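Local coordinates for protein ADP-ribosylating toxin CARDS (Mycoplasma pneumoniae, PDB 4TLV) that transfers the ADP-ribosyl group of NAD(+) to target proteins and causes vacuoles to form in mammalian cells, at residues Gln321-Leu325 and Ser334-Thr338. Residues are numbered along the deposited sequence.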
loop_
_atom_site.group_PDB
_atom_site.type_symbol
_atom_site.label_atom_id
_atom_site.label_comp_id
_atom_site.label_asym_id
_atom_site.label_seq_id
_atom_site.Cartn_x
_atom_site.Cartn_y
_atom_site.Cartn_z
ATOM N N GLN A 321 5.551 2.307 -3.246
ATOM C CA GLN A 321 6.898 1.891 -3.654
ATOM C C GLN A 321 6.978 1.187 -5.015
ATOM O O GLN A 321 8.003 0.579 -5.330
ATOM C CB GLN A 321 7.581 1.026 -2.573
ATOM C CG GLN A 321 7.809 1.735 -1.250
ATOM C CD GLN A 321 8.604 0.889 -0.250
ATOM O OE1 GLN A 321 7.942 0.451 0.805
ATOM N NE2 GLN A 321 9.801 0.622 -0.443
ATOM N N ARG A 322 5.923 1.281 -5.825
ATOM C CA ARG A 322 5.893 0.567 -7.091
ATOM C C ARG A 322 6.471 1.427 -8.193
ATOM O O ARG A 322 6.303 2.645 -8.198
ATOM C CB ARG A 322 4.464 0.175 -7.460
ATOM C CG ARG A 322 3.732 -0.616 -6.359
ATOM C CD ARG A 322 2.275 -0.892 -6.786
ATOM N NE ARG A 322 1.492 0.334 -6.878
ATOM C CZ ARG A 322 0.163 0.355 -6.973
ATOM N NH1 ARG A 322 -0.514 -0.787 -6.985
ATOM N NH2 ARG A 322 -0.494 1.516 -7.094
ATOM N N ILE A 323 7.163 0.797 -9.126
ATOM C CA ILE A 323 7.573 1.506 -10.333
ATOM C C ILE A 323 6.605 1.099 -11.439
ATOM O O ILE A 323 6.620 -0.052 -11.885
ATOM C CB ILE A 323 9.025 1.128 -10.729
ATOM C CG1 ILE A 323 9.983 1.470 -9.588
ATOM C CG2 ILE A 323 9.428 1.833 -12.022
ATOM C CD1 ILE A 323 11.358 0.781 -9.705
ATOM N N CYS A 324 5.746 2.026 -11.862
ATOM C CA CYS A 324 4.657 1.708 -12.781
ATOM C C CYS A 324 4.874 2.328 -14.151
ATOM O O CYS A 324 5.412 3.437 -14.252
ATOM C CB CYS A 324 3.327 2.255 -12.258
ATOM S SG CYS A 324 2.881 1.819 -10.580
ATOM N N LEU A 325 4.421 1.628 -15.195
ATOM C CA LEU A 325 4.326 2.201 -16.536
ATOM C C LEU A 325 3.236 3.254 -16.510
ATOM O O LEU A 325 2.210 3.061 -15.864
ATOM C CB LEU A 325 3.916 1.148 -17.560
ATOM C CG LEU A 325 4.968 0.488 -18.433
ATOM C CD1 LEU A 325 4.284 -0.434 -19.469
ATOM C CD2 LEU A 325 5.848 1.535 -19.123
ATOM N N SER A 334 -3.113 -1.317 -14.728
ATOM C CA SER A 334 -1.811 -0.685 -14.592
ATOM C C SER A 334 -0.796 -1.804 -14.399
ATOM O O SER A 334 -1.123 -2.837 -13.816
ATOM C CB SER A 334 -1.832 0.216 -13.352
ATOM O OG SER A 334 -0.541 0.707 -13.048
ATOM N N LEU A 335 0.416 -1.613 -14.919
ATOM C CA LEU A 335 1.492 -2.594 -14.783
ATOM C C LEU A 335 2.706 -2.022 -14.047
ATOM O O LEU A 335 3.064 -0.862 -14.251
ATOM C CB LEU A 335 1.926 -3.081 -16.165
ATOM C CG LEU A 335 0.834 -3.795 -16.977
ATOM C CD1 LEU A 335 1.217 -3.827 -18.474
ATOM C CD2 LEU A 335 0.566 -5.203 -16.423
ATOM N N SER A 336 3.335 -2.853 -13.213
ATOM C CA SER A 336 4.460 -2.456 -12.359
ATOM C C SER A 336 5.625 -3.430 -12.515
ATOM O O SER A 336 5.414 -4.615 -12.779
ATOM C CB SER A 336 4.027 -2.469 -10.881
ATOM O OG SER A 336 3.122 -1.422 -10.604
ATOM N N LEU A 337 6.844 -2.918 -12.363
ATOM C CA LEU A 337 8.043 -3.744 -12.300
ATOM C C LEU A 337 7.936 -4.700 -11.131
ATOM O O LEU A 337 7.619 -4.295 -10.007
ATOM C CB LEU A 337 9.287 -2.863 -12.126
ATOM C CG LEU A 337 9.948 -2.419 -13.435
ATOM C CD1 LEU A 337 9.005 -1.681 -14.357
ATOM C CD2 LEU A 337 11.209 -1.589 -13.147
ATOM N N THR A 338 8.218 -5.971 -11.390
ATOM C CA THR A 338 8.029 -7.003 -10.390
ATOM C C THR A 338 9.278 -7.888 -10.373
ATOM O O THR A 338 9.748 -8.317 -11.427
ATOM C CB THR A 338 6.774 -7.842 -10.730
ATOM O OG1 THR A 338 5.644 -6.970 -10.901
ATOM C CG2 THR A 338 6.475 -8.856 -9.645
HETATM O O HOH W 1 6.810 -2.008 -9.052
HETATM O O HOH W 2 0.617 0.692 -16.437
HETATM O O HOH W 3 -0.113 3.305 -14.229
#
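A single antiparallel bridge, C324 opposite S336 with CA atoms 4.2 Å apart, joins these two short segments. As a non-hydrogen-bonded pair, the two are flanked by their neighbours' backbone bonds: L337 N gives its proton to I323 O at 2.9 Å, and L325 N to L335 O at 3.0 Å. Each acceptor lies near a CA, S336 CA 3.3 Å from I323 O and C324 CA 3.4 Å from L335 O. The strand directions are 138° apart and only this bridge forms; beyond it, waters join the backbones. Water 1 accepts from I323 N (2.8 Å) and lies 2.6 Å from L337 O, which W364 NE1 also serves; water 2 accepts from L335 N (2.8 Å) and lies 2.9 Å from L325 O, and water 3 joins L325 O to S334 OG, 2.9 Å from each. Small C324 and S336 fit side by side, SG 3.3 Å from OG, while S355 hydrogen-bonds both S334 OG and S336 OG; the buried charge of R322 is met by D318. Branched apolar I323 and L337 suit the other face, touching at CG2 to CD2, 4.0 Å. In the D2 beta-trefoil domain, strand 323-325 lies between strand 315-317, whose F316 pairs with the C324 backbone, and strand 335-340, which pairs on its far side with strand 348-354 in the domain's larger sheet; F315, L352 and V350 pack around the leucines.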